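Local coordinates for mandelate racemase/muconate lactonizing enzyme family protein (Roseovarius sp. TM1035, PDB 3T9P) that is an enolase superfamily member of unknown substrate that probably acts as an isomerase or lyase, abstracting the alpha proton of a metal-bound carboxylate, at residues M23-E29 with R40-S45; L28-C32 with C62-H66; C32-F38 with I373-L378; W50-S54 with R102-G106; P279-Y283 with L313-T318. All blocks are in the same frame, centred on the assembly; numbering follows the deposited sequence.

Interaction 1: residues M23-E29 with R40-S45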
# COMPACT_ATOMS: atom_id res chain seq x y z
N MET A 23 4.38 28.34 -14.51
CA MET A 23 5.67 27.59 -14.60
C MET A 23 5.51 26.06 -14.46
O MET A 23 4.50 25.60 -13.90
CB MET A 23 6.68 28.14 -13.59
CG MET A 23 6.16 28.38 -12.21
SD MET A 23 7.51 28.96 -11.11
CE MET A 23 8.03 30.43 -11.93
N ARG A 24 6.51 25.34 -14.93
CA ARG A 24 6.40 23.89 -15.11
C ARG A 24 7.54 23.31 -14.33
O ARG A 24 8.60 23.92 -14.23
CB ARG A 24 6.60 23.50 -16.61
CG ARG A 24 5.53 24.03 -17.68
CD ARG A 24 4.05 24.12 -17.22
NE ARG A 24 3.32 22.90 -17.52
CZ ARG A 24 1.98 22.73 -17.50
NH1 ARG A 24 1.12 23.73 -17.18
NH2 ARG A 24 1.49 21.51 -17.81
N ILE A 25 7.38 22.06 -13.85
CA ILE A 25 8.51 21.36 -13.19
C ILE A 25 9.64 20.95 -14.20
O ILE A 25 9.40 20.16 -15.14
CB ILE A 25 8.01 20.04 -12.38
CG1 ILE A 25 6.97 20.49 -11.39
CG2 ILE A 25 9.25 19.32 -11.72
CD1 ILE A 25 6.14 19.40 -10.70
N ALA A 26 10.86 21.37 -13.91
CA ALA A 26 12.00 21.01 -14.74
C ALA A 26 12.92 19.92 -14.25
O ALA A 26 13.45 19.19 -15.01
CB ALA A 26 12.81 22.24 -15.08
N ARG A 27 13.10 19.78 -12.99
CA ARG A 27 14.10 18.96 -12.36
C ARG A 27 13.66 18.51 -10.96
O ARG A 27 13.02 19.25 -10.24
CB ARG A 27 15.43 19.70 -12.28
CG ARG A 27 16.56 18.89 -11.67
CD ARG A 27 17.93 19.54 -11.81
NE ARG A 27 18.36 19.62 -13.20
CZ ARG A 27 18.40 20.74 -13.90
NH1 ARG A 27 18.04 21.89 -13.35
NH2 ARG A 27 18.81 20.72 -15.17
N LEU A 28 13.94 17.30 -10.64
CA LEU A 28 13.68 16.74 -9.33
C LEU A 28 14.89 15.96 -8.88
O LEU A 28 15.28 15.08 -9.54
CB LEU A 28 12.41 15.87 -9.31
CG LEU A 28 11.06 16.59 -9.41
CD1 LEU A 28 9.96 15.74 -9.82
CD2 LEU A 28 10.65 17.38 -8.21
N GLU A 29 15.43 16.34 -7.75
CA GLU A 29 16.59 15.75 -7.16
C GLU A 29 16.33 15.19 -5.75
O GLU A 29 15.66 15.79 -4.99
CB GLU A 29 17.70 16.80 -7.05
CG GLU A 29 18.16 17.40 -8.28
CD GLU A 29 18.89 18.70 -8.04
OE1 GLU A 29 18.24 19.68 -7.76
OE2 GLU A 29 20.09 18.69 -8.15
N ARG A 40 14.76 18.21 -3.85
CA ARG A 40 14.86 19.54 -4.41
C ARG A 40 14.18 19.59 -5.79
O ARG A 40 14.51 18.86 -6.66
CB ARG A 40 16.30 20.10 -4.46
CG ARG A 40 16.35 21.48 -5.04
CD ARG A 40 17.71 22.18 -4.96
NE ARG A 40 18.73 21.49 -5.69
CZ ARG A 40 20.02 21.58 -5.46
NH1 ARG A 40 20.46 22.41 -4.54
NH2 ARG A 40 20.84 20.85 -6.12
N VAL A 41 13.26 20.50 -5.92
CA VAL A 41 12.52 20.76 -7.13
C VAL A 41 13.02 22.07 -7.74
O VAL A 41 13.24 23.02 -7.05
CB VAL A 41 11.00 20.84 -6.94
CG1 VAL A 41 10.63 22.00 -6.10
CG2 VAL A 41 10.24 20.85 -8.25
N THR A 42 13.21 22.06 -9.05
CA THR A 42 13.52 23.24 -9.85
C THR A 42 12.51 23.46 -10.99
O THR A 42 12.25 22.55 -11.72
CB THR A 42 14.93 23.16 -10.44
OG1 THR A 42 15.86 22.87 -9.43
CG2 THR A 42 15.32 24.46 -11.11
N THR A 43 11.96 24.65 -11.10
CA THR A 43 11.01 24.98 -12.15
C THR A 43 11.74 25.45 -13.40
O THR A 43 12.90 25.69 -13.35
CB THR A 43 9.97 26.06 -11.77
OG1 THR A 43 10.62 27.32 -11.68
CG2 THR A 43 9.28 25.72 -10.48
N ASP A 44 11.01 25.62 -14.49
CA ASP A 44 11.55 26.14 -15.75
C ASP A 44 12.07 27.56 -15.56
O ASP A 44 12.92 27.96 -16.26
CB ASP A 44 10.64 26.01 -16.96
CG ASP A 44 9.25 26.51 -16.74
OD1 ASP A 44 8.91 27.13 -15.75
OD2 ASP A 44 8.45 26.22 -17.59
N SER A 45 11.52 28.30 -14.62
CA SER A 45 11.99 29.62 -14.26
C SER A 45 13.28 29.63 -13.43
O SER A 45 13.74 30.67 -13.09
CB SER A 45 10.90 30.38 -13.50
OG SER A 45 11.02 30.19 -12.11
O HOH W 1 15.83 20.10 -8.72

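Interaction 2: residues L28-C32 with C62-H66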
# COMPACT_ATOMS: atom_id res chain seq x y z
N LEU A 28 13.94 17.30 -10.64
CA LEU A 28 13.68 16.74 -9.33
C LEU A 28 14.89 15.96 -8.88
O LEU A 28 15.28 15.08 -9.54
CB LEU A 28 12.41 15.87 -9.31
CG LEU A 28 11.06 16.59 -9.41
CD1 LEU A 28 9.96 15.74 -9.82
CD2 LEU A 28 10.65 17.38 -8.21
N GLU A 29 15.43 16.34 -7.75
CA GLU A 29 16.59 15.75 -7.16
C GLU A 29 16.33 15.19 -5.75
O GLU A 29 15.66 15.79 -4.99
CB GLU A 29 17.70 16.80 -7.05
CG GLU A 29 18.16 17.40 -8.28
CD GLU A 29 18.89 18.70 -8.04
OE1 GLU A 29 18.24 19.68 -7.76
OE2 GLU A 29 20.09 18.69 -8.15
N THR A 30 16.90 14.04 -5.46
CA THR A 30 16.85 13.43 -4.16
C THR A 30 18.25 13.22 -3.54
O THR A 30 19.18 12.90 -4.22
CB THR A 30 16.11 12.07 -4.18
OG1 THR A 30 16.78 11.16 -5.04
CG2 THR A 30 14.60 12.24 -4.57
N PHE A 31 18.35 13.43 -2.25
CA PHE A 31 19.53 13.22 -1.49
C PHE A 31 19.09 12.36 -0.32
O PHE A 31 18.33 12.80 0.49
CB PHE A 31 20.10 14.55 -0.95
CG PHE A 31 20.40 15.60 -1.99
CD1 PHE A 31 19.42 16.31 -2.59
CD2 PHE A 31 21.66 15.95 -2.28
CE1 PHE A 31 19.71 17.28 -3.49
CE2 PHE A 31 21.92 16.90 -3.18
CZ PHE A 31 20.94 17.55 -3.79
N CYS A 32 19.60 11.15 -0.22
CA CYS A 32 19.19 10.21 0.81
C CYS A 32 20.27 9.40 1.51
O CYS A 32 21.35 9.32 1.05
CB CYS A 32 18.18 9.23 0.21
SG CYS A 32 18.76 8.37 -1.27
N CYS A 62 13.38 6.57 -2.34
CA CYS A 62 13.94 7.51 -3.39
C CYS A 62 14.14 6.80 -4.73
O CYS A 62 13.90 7.38 -5.78
CB CYS A 62 15.26 8.23 -2.89
SG CYS A 62 14.89 9.57 -1.63
N THR A 63 14.44 5.52 -4.71
CA THR A 63 14.46 4.75 -5.92
C THR A 63 13.06 4.75 -6.57
O THR A 63 12.91 4.96 -7.73
CB THR A 63 14.87 3.31 -5.64
OG1 THR A 63 16.19 3.26 -5.12
CG2 THR A 63 14.73 2.47 -6.89
N ILE A 64 12.06 4.56 -5.73
CA ILE A 64 10.68 4.61 -6.13
C ILE A 64 10.27 6.00 -6.66
O ILE A 64 9.56 6.10 -7.61
CB ILE A 64 9.75 4.16 -5.01
CG1 ILE A 64 9.95 2.69 -4.72
CG2 ILE A 64 8.30 4.52 -5.33
CD1 ILE A 64 9.23 2.15 -3.60
N PHE A 65 10.77 7.04 -6.02
CA PHE A 65 10.45 8.40 -6.40
C PHE A 65 10.88 8.59 -7.84
O PHE A 65 10.15 9.05 -8.64
CB PHE A 65 11.21 9.39 -5.51
CG PHE A 65 11.02 10.82 -5.86
CD1 PHE A 65 10.06 11.56 -5.23
CD2 PHE A 65 11.80 11.44 -6.82
CE1 PHE A 65 9.87 12.85 -5.55
CE2 PHE A 65 11.63 12.77 -7.13
CZ PHE A 65 10.68 13.46 -6.52
N HIS A 66 12.08 8.18 -8.12
CA HIS A 66 12.60 8.41 -9.51
C HIS A 66 11.94 7.43 -10.48
O HIS A 66 11.76 7.76 -11.65
CB HIS A 66 14.10 8.33 -9.62
CG HIS A 66 14.78 9.49 -8.92
ND1 HIS A 66 14.78 10.76 -9.45
CD2 HIS A 66 15.32 9.59 -7.69
CE1 HIS A 66 15.37 11.59 -8.60
NE2 HIS A 66 15.75 10.91 -7.54

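Interaction 3: residues C32-F38 with I373-L378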
# COMPACT_ATOMS: atom_id res chain seq x y z
N CYS A 32 19.60 11.15 -0.22
CA CYS A 32 19.19 10.21 0.81
C CYS A 32 20.27 9.40 1.51
O CYS A 32 21.35 9.32 1.05
CB CYS A 32 18.18 9.23 0.21
SG CYS A 32 18.76 8.37 -1.27
N ASN A 33 19.88 8.86 2.63
CA ASN A 33 20.47 7.76 3.33
C ASN A 33 19.32 6.80 3.65
O ASN A 33 18.25 7.01 3.17
CB ASN A 33 21.34 8.11 4.51
CG ASN A 33 20.59 8.72 5.68
OD1 ASN A 33 19.43 8.55 5.89
ND2 ASN A 33 21.33 9.46 6.45
N GLU A 34 19.58 5.72 4.35
CA GLU A 34 18.56 4.79 4.72
C GLU A 34 17.40 5.41 5.53
O GLU A 34 16.33 4.94 5.47
CB GLU A 34 19.12 3.63 5.55
CG GLU A 34 18.82 2.32 4.95
CD GLU A 34 19.69 1.10 5.49
OE1 GLU A 34 19.19 0.32 6.29
OE2 GLU A 34 20.84 0.93 5.07
N PHE A 35 17.69 6.43 6.30
CA PHE A 35 16.74 7.06 7.17
C PHE A 35 15.95 8.21 6.58
O PHE A 35 14.82 8.36 6.94
CB PHE A 35 17.36 7.45 8.50
CG PHE A 35 17.81 6.30 9.27
CD1 PHE A 35 16.92 5.54 9.94
CD2 PHE A 35 19.11 5.92 9.26
CE1 PHE A 35 17.35 4.46 10.62
CE2 PHE A 35 19.53 4.83 9.93
CZ PHE A 35 18.66 4.11 10.60
N VAL A 36 16.54 9.01 5.71
CA VAL A 36 15.84 10.28 5.36
C VAL A 36 16.18 10.60 3.96
O VAL A 36 17.31 10.26 3.58
CB VAL A 36 16.29 11.51 6.25
CG1 VAL A 36 15.33 12.70 5.92
CG2 VAL A 36 16.11 11.23 7.65
N GLY A 37 15.28 11.25 3.19
CA GLY A 37 15.57 11.55 1.77
C GLY A 37 14.99 12.96 1.60
O GLY A 37 13.76 13.12 1.77
N PHE A 38 15.81 13.95 1.24
CA PHE A 38 15.31 15.26 0.83
C PHE A 38 15.14 15.39 -0.70
O PHE A 38 15.86 14.77 -1.46
CB PHE A 38 16.21 16.39 1.34
CG PHE A 38 16.27 16.44 2.82
CD1 PHE A 38 15.16 16.86 3.57
CD2 PHE A 38 17.41 16.03 3.49
CE1 PHE A 38 15.21 16.89 5.00
CE2 PHE A 38 17.51 16.09 4.90
CZ PHE A 38 16.40 16.49 5.65
N ILE A 373 18.14 23.04 5.17
CA ILE A 373 18.77 21.73 5.33
C ILE A 373 20.26 22.03 5.26
O ILE A 373 20.71 22.74 4.34
CB ILE A 373 18.37 20.72 4.17
CG1 ILE A 373 16.86 20.39 4.30
CG2 ILE A 373 19.18 19.45 4.19
CD1 ILE A 373 16.28 20.31 2.98
N SER A 374 21.02 21.40 6.12
CA SER A 374 22.44 21.64 6.09
C SER A 374 23.12 21.10 4.84
O SER A 374 22.99 19.93 4.56
CB SER A 374 23.14 20.97 7.27
OG SER A 374 24.56 21.33 7.16
N PRO A 375 23.95 21.93 4.17
CA PRO A 375 24.79 21.40 3.10
C PRO A 375 25.77 20.32 3.60
O PRO A 375 26.19 19.55 2.81
CB PRO A 375 25.56 22.66 2.58
CG PRO A 375 24.61 23.81 2.90
CD PRO A 375 24.08 23.40 4.31
N THR A 376 26.16 20.25 4.87
CA THR A 376 27.01 19.13 5.32
C THR A 376 26.33 17.75 5.13
O THR A 376 26.90 16.71 4.69
CB THR A 376 27.39 19.28 6.83
OG1 THR A 376 27.97 20.61 7.05
CG2 THR A 376 28.39 18.14 7.39
N TRP A 377 25.08 17.72 5.53
CA TRP A 377 24.36 16.41 5.37
C TRP A 377 24.15 16.07 3.87
O TRP A 377 24.41 14.97 3.42
CB TRP A 377 23.04 16.60 6.12
CG TRP A 377 22.28 15.23 6.21
CD1 TRP A 377 22.31 14.35 7.25
CD2 TRP A 377 21.49 14.64 5.17
NE1 TRP A 377 21.56 13.20 6.91
CE2 TRP A 377 21.05 13.37 5.64
CE3 TRP A 377 21.12 15.04 3.88
CZ2 TRP A 377 20.26 12.57 4.92
CZ3 TRP A 377 20.30 14.14 3.11
CH2 TRP A 377 19.89 12.94 3.67
N LEU A 378 23.77 17.07 3.07
CA LEU A 378 23.60 16.88 1.66
C LEU A 378 24.81 16.42 0.98
O LEU A 378 24.72 15.71 -0.05
CB LEU A 378 23.13 18.20 0.98
CG LEU A 378 21.77 18.72 1.49
CD1 LEU A 378 21.40 20.12 0.97
CD2 LEU A 378 20.63 17.70 1.16
O HOH W 2 20.97 11.22 8.96

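Interaction 4: residues W50-S54 with R102-G106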
# COMPACT_ATOMS: atom_id res chain seq x y z
N TRP A 50 12.56 22.78 -1.40
CA TRP A 50 13.00 21.58 -0.72
C TRP A 50 11.88 20.93 0.04
O TRP A 50 11.15 21.60 0.78
CB TRP A 50 14.06 21.96 0.35
CG TRP A 50 15.41 22.27 -0.25
CD1 TRP A 50 15.96 23.55 -0.56
CD2 TRP A 50 16.41 21.31 -0.60
NE1 TRP A 50 17.24 23.38 -1.06
CE2 TRP A 50 17.53 22.03 -1.10
CE3 TRP A 50 16.48 19.90 -0.52
CZ2 TRP A 50 18.70 21.36 -1.50
CZ3 TRP A 50 17.63 19.27 -0.91
CH2 TRP A 50 18.72 19.99 -1.41
N GLY A 51 11.77 19.59 -0.15
CA GLY A 51 10.82 18.79 0.65
C GLY A 51 11.50 17.53 1.06
O GLY A 51 12.71 17.49 1.13
N GLN A 52 10.74 16.56 1.49
CA GLN A 52 11.25 15.33 2.05
C GLN A 52 10.26 14.19 1.86
O GLN A 52 9.08 14.38 1.99
CB GLN A 52 11.56 15.54 3.55
CG GLN A 52 12.26 14.43 4.29
CD GLN A 52 12.09 14.48 5.80
OE1 GLN A 52 12.68 15.26 6.47
NE2 GLN A 52 11.30 13.60 6.30
N VAL A 53 10.79 13.03 1.53
CA VAL A 53 10.05 11.79 1.48
C VAL A 53 9.87 11.33 2.94
O VAL A 53 10.48 11.85 3.81
CB VAL A 53 10.68 10.69 0.58
CG1 VAL A 53 10.96 11.21 -0.86
CG2 VAL A 53 11.87 10.12 1.19
N SER A 54 9.00 10.37 3.17
CA SER A 54 8.81 9.84 4.48
C SER A 54 10.15 9.27 5.00
O SER A 54 10.93 8.77 4.27
CB SER A 54 7.80 8.69 4.47
OG SER A 54 7.64 8.17 5.73
N ARG A 102 4.87 7.50 0.35
CA ARG A 102 6.06 7.91 1.05
C ARG A 102 6.89 8.72 0.05
O ARG A 102 7.40 9.76 0.38
CB ARG A 102 6.86 6.67 1.48
CG ARG A 102 6.42 5.96 2.77
CD ARG A 102 7.22 4.72 3.06
NE ARG A 102 6.72 4.00 4.21
CZ ARG A 102 7.25 4.02 5.43
NH1 ARG A 102 8.39 4.63 5.66
NH2 ARG A 102 6.63 3.39 6.39
N ALA A 103 6.96 8.25 -1.18
CA ALA A 103 7.68 8.94 -2.22
C ALA A 103 7.02 10.26 -2.71
O ALA A 103 7.66 11.28 -2.85
CB ALA A 103 7.99 8.03 -3.35
N MET A 104 5.71 10.15 -2.90
CA MET A 104 4.84 11.32 -3.34
C MET A 104 4.99 12.51 -2.41
O MET A 104 4.95 13.65 -2.85
CB MET A 104 3.38 10.86 -3.43
CG MET A 104 2.41 11.97 -3.86
SD MET A 104 0.73 11.24 -4.16
CE MET A 104 1.14 10.50 -5.75
N THR A 105 5.14 12.24 -1.12
CA THR A 105 5.32 13.30 -0.14
C THR A 105 6.50 14.21 -0.52
O THR A 105 6.42 15.40 -0.26
CB THR A 105 5.55 12.71 1.28
OG1 THR A 105 4.38 11.97 1.64
CG2 THR A 105 5.90 13.74 2.32
N GLY A 106 7.57 13.64 -1.06
CA GLY A 106 8.79 14.40 -1.37
C GLY A 106 8.46 15.42 -2.49
O GLY A 106 8.88 16.60 -2.44
O HOH W 3 10.32 6.23 3.39

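Interaction 5: residues P279-Y283 with L313-T318. With FMT (formic acid), chain E.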
# COMPACT_ATOMS: atom_id res chain seq x y z
N PRO A 279 -3.73 11.40 10.78
CA PRO A 279 -2.92 11.10 9.59
C PRO A 279 -1.47 11.54 9.89
O PRO A 279 -1.26 12.45 10.76
CB PRO A 279 -3.51 12.07 8.49
CG PRO A 279 -4.07 13.23 9.27
CD PRO A 279 -4.65 12.54 10.56
N ASP A 280 -0.54 11.05 9.11
CA ASP A 280 0.83 11.47 9.17
C ASP A 280 1.12 12.06 7.83
O ASP A 280 0.94 11.38 6.82
CB ASP A 280 1.74 10.21 9.43
CG ASP A 280 3.26 10.54 9.40
OD1 ASP A 280 3.80 10.83 8.34
OD2 ASP A 280 3.89 10.48 10.49
N VAL A 281 1.61 13.31 7.80
CA VAL A 281 1.76 14.04 6.50
C VAL A 281 2.59 13.17 5.48
O VAL A 281 2.30 13.07 4.24
CB VAL A 281 2.36 15.46 6.77
CG1 VAL A 281 2.78 16.14 5.40
CG2 VAL A 281 1.36 16.27 7.43
N MET A 282 3.66 12.61 6.00
CA MET A 282 4.68 11.95 5.12
C MET A 282 4.16 10.56 4.73
O MET A 282 4.41 10.16 3.62
CB MET A 282 6.03 11.71 5.88
CG MET A 282 6.94 12.88 5.92
SD MET A 282 6.29 14.59 5.78
CE MET A 282 7.83 15.45 5.30
N TYR A 283 3.45 9.81 5.60
CA TYR A 283 2.89 8.52 5.13
C TYR A 283 1.70 8.72 4.20
O TYR A 283 1.29 7.81 3.45
CB TYR A 283 2.42 7.67 6.34
CG TYR A 283 3.48 7.25 7.28
CD1 TYR A 283 4.76 6.93 6.83
CD2 TYR A 283 3.19 7.09 8.67
CE1 TYR A 283 5.78 6.47 7.74
CE2 TYR A 283 4.14 6.62 9.56
CZ TYR A 283 5.44 6.32 9.08
OH TYR A 283 6.36 5.87 9.96
N LEU A 313 11.63 16.61 8.67
CA LEU A 313 10.75 17.69 8.27
C LEU A 313 9.24 17.44 8.70
O LEU A 313 8.40 18.35 8.71
CB LEU A 313 10.84 17.79 6.76
CG LEU A 313 10.11 19.04 6.24
CD1 LEU A 313 10.80 20.26 6.68
CD2 LEU A 313 9.91 18.98 4.69
N VAL A 314 8.91 16.17 8.91
CA VAL A 314 7.51 15.82 9.25
C VAL A 314 6.96 16.73 10.39
O VAL A 314 5.81 17.12 10.38
CB VAL A 314 7.34 14.30 9.51
CG1 VAL A 314 8.12 13.84 10.81
CG2 VAL A 314 5.79 13.89 9.62
N THR A 315 7.77 17.03 11.39
CA THR A 315 7.27 17.83 12.47
C THR A 315 6.94 19.28 12.00
O THR A 315 5.83 19.79 12.31
CB THR A 315 8.19 17.73 13.75
OG1 THR A 315 8.14 16.38 14.23
CG2 THR A 315 7.67 18.73 14.99
N MET A 316 7.81 19.89 11.26
CA MET A 316 7.55 21.27 10.71
C MET A 316 6.35 21.26 9.74
O MET A 316 5.48 22.13 9.82
CB MET A 316 8.82 21.83 9.99
CG MET A 316 8.63 23.33 9.45
SD MET A 316 8.08 24.40 10.84
CE MET A 316 9.61 24.50 11.75
N CYS A 317 6.20 20.20 8.93
CA CYS A 317 4.97 20.18 8.03
C CYS A 317 3.70 20.13 8.87
O CYS A 317 2.65 20.81 8.54
CB CYS A 317 5.01 18.97 7.13
SG CYS A 317 6.34 18.96 5.87
N THR A 318 3.74 19.26 9.92
CA THR A 318 2.64 19.18 10.86
C THR A 318 2.33 20.55 11.54
O THR A 318 1.14 20.91 11.74
CB THR A 318 2.87 18.07 11.88
OG1 THR A 318 3.10 16.85 11.14
CG2 THR A 318 1.67 17.86 12.68
C FMT E . 6.85 6.42 13.20
O1 FMT E . 7.56 5.59 13.88
O2 FMT E . 5.85 6.10 12.53
O HOH W 4 1.91 14.64 10.20

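Interaction 1: residues M23-E29 with R40-S45
E29 and R40 lie side by side on one face of an antiparallel strand pair, their chains running the same way, so that carboxylate and guanidinium form a side-on salt bridge rather than an end-on one. R40 grips with two nitrogens, NE giving a bond of 2.8 Å to E29 OE1 and NH2 one of 3.1 Å to E29 OE2. Both oxygens lie close to the guanidinium plane, but the carboxylate is turned 34° against it, which leaves the pair a little twisted. A long, flexible arginine suits this place because it can follow the glutamate outward; Y383 also holds OE2. A water joins E29 OE1, R40 O and T42 OG1, and Q48 gives the threonine hydroxyl a further partner. On the opposite face L28 and V41 also run alongside each other, CD2 of L28 pressed to 3.5 Å from CG2 of V41, a tight apolar fit. Between these pairs and the strand start sits a classic beta bulge: A26 N and R27 N both point at T42 O, at 2.8 and 3.2 Å. Beyond it D44 folds back, its CG in the cramped position between N and carbonyl carbon (chi1 50°), where R24 N donates to D44 OD1 (3.1 Å) from above the carboxylate plane. The R24 guanidinium turns away to G75. M23 reaches past T43, its SD 3.6 Å from T43 OG1. The hairpin of strands 25-32 and 37-43 is flanked by strands 48-52 and 382-387, where R27 pairs with E387, while helix 98-119 packs on L28, V41 and T43.

Interaction 2: residues L28-C32 with C62-H66
T30 reaches from its strand into a notch formed by C62, F65 and H66 of the facing helix. Its two branches do different work. With OG1 held between the backbone N and the carbonyl carbon (chi1 61°), the hydroxyl is presented to the imidazole, and T30 OG1 lies 2.7 Å from H66 NE2 in a short hydrogen bond in which either could be the donor. OG1 sits near the imidazole plane, at the ring edge. The methyl turns instead to the phenyl ring: T30 CG2 lies 4.1 Å from the centroid of F65, over its face, a CH-pi contact 27° from the ring normal. A threonine thus serves a polar and an apolar neighbour at once. F65 takes its second contact at the rim, where L28 CB lies 3.9 Å from F65 CE2. Behind it, F65 CD2 stands over the centre of the H66 ring, so the two aromatic side chains of the helix support each other. C62 SG packs against T30 CB and C32 CB, 3.8 Å from each; small, polarisable thiols fit where strand and helix are close. H66 is held at its far nitrogen too, ND1 bonding to S386 OG of the adjoining strand 382-387. Helix 58-73 thus packs on one face of the N-terminal domain's sheet, running antiparallel to strand 25-32, against side chains of strands 37-43 and 382-387, with helix 98-119 beside it and the second subunit touching T63 and I64.

Interaction 3: residues C32-F38 with I373-L378
F38 meets I373 with a face of its ring and W377 with an edge. From CB, which points toward the 373-378 segment, the ring is carried out with CG opposite the carbonyl carbon (chi1 -62°). CG lies 3.9 Å from I373 CD1, and CD1 is closer still, 3.7 Å from the same I373 methyl. Farther out, CE1 and CZ lie near I373 CG1, which stands 4.0 Å from the F38 ring centroid, almost on its normal, a CH-pi contact. Along the opposite edge, CD2 comes to 3.5 Å from W377 CZ3, and CE2 sits over the indole face while also touching I373 CG2. The two ring planes stand at 83°, an edge-to-face pair with the F38 edge toward the W377 face and centroids 5.1 Å apart. V36 CG1 backs the phenyl face opposite I373. Exchanging F38 for an alanine would probably open a gap between I373 and V36 and leave the indole face without its aromatic mate. The polar edge of the indole is served as well, since a water accepts from W377 NE1 and from N33 ND2. N33 itself is steadied by an Asx turn, its OD1 taking F35 N at 2.8 Å, extended into an Asx motif by V36 N at 2.9 Å from the opposite face of the amide plane. Through this packing the short helix 375-379, capped by S374, lies against the turn between strands 25-32 and 37-43, with F31 and W50 of the sheet continuing the apolar cluster.

Interaction 4: residues W50-S54 with R102-G106
R102 O, a helix carbonyl, is met by two neighbouring residues of the 50-54 segment. S54 N donates to it over 3.3 Å, nearly straight at 164° but tilted from the carbonyl plane, and the CA-H of V53 adds a weaker contact, V53 CA lying 3.5 Å from R102 O. Nearby, S54 CB rests on the arginine stem, 3.5 Å from R102 CG. The stem then runs extended to NE, which bonds to S98, while NH2 reaches K94 O of the second subunit. Putting an alanine in place of R102 would probably strip the CG packing from S54 CB and leave K94 O of the second subunit without this donor. One turn on, G106 lets the chains approach: its CA is 3.4 Å from Q52 O, and a side chain there would run into V53 CG1. T105 CG2 touches the same carbonyl, while T105 OG1 bonds to M282 O. The Q52 amide bonds to V53 O through NE2 and accepts from L313 N at OE1. The end of strand 48-52 is thus wedged between helix 98-119, strand 37-43 and the barrel segment 281-284.

Interaction 5: residues P279-Y283 with L313-T318
M282 bends sharply at chi2 (25°) after a CG set opposite its carbonyl carbon, and the bend lays its thioether along helix 313-322. CG lies 3.9 Å from V314 CB, SD touches the same valine, and the methyl CE comes to 3.9 Å from C317 SG while also reaching L313 CB. An unbranched methionine suits the place, since it can bend to follow V314, L313 and C317. V281 completes the apolar seam, with CG1 4.0 Å from C317 CB. D280 has CG anti to the backbone N (chi1 176°), and OD1 caps the short helix that follows, accepting from Y283 N at 2.9 Å and more weakly from M282 N, with V314 CG2 packed against it. A water spans the segments, accepting from V281 N at 2.8 Å and donating to T318 OG1, which donates its own hydrogen bond to V314 O. The other oxygen, D280 OD2, bonds to H307, an arrangement consistent with the His-Asp dyad of mandelate racemase-type enzymes, where such an aspartate orients the histidine base. Y283 OH donates to FMT O2 of a formate, probably from the crystallisation liquor, at 2.6 Å, and K94 of the second subunit binds the same formate. The chemistry therefore divides: beside an apolar seam, D280 OD1 is tied up by the helix cap, which leaves OD2 for H307, consistent with orienting the histidine.

Overall arrangement
From the N terminus, interaction 1 closes the first beta hairpin, and interaction 2 starts from the same strand but reaches on to helix 58-73. Interaction 4 then opens on strand 48-52, before interaction 2 has closed, so the two cross; both help fasten helices to the N-terminal sheet. Interaction 3 makes the widest loop, from the hairpin turn to helix 375-379 near the C terminus. It crosses interactions 1 and 2, while interactions 4 and 5 both fall within its span. Interaction 5 belongs to the barrel domain alone, yet it meets interaction 4 directly through side-chain hydrogen bonds, which joins the two domains.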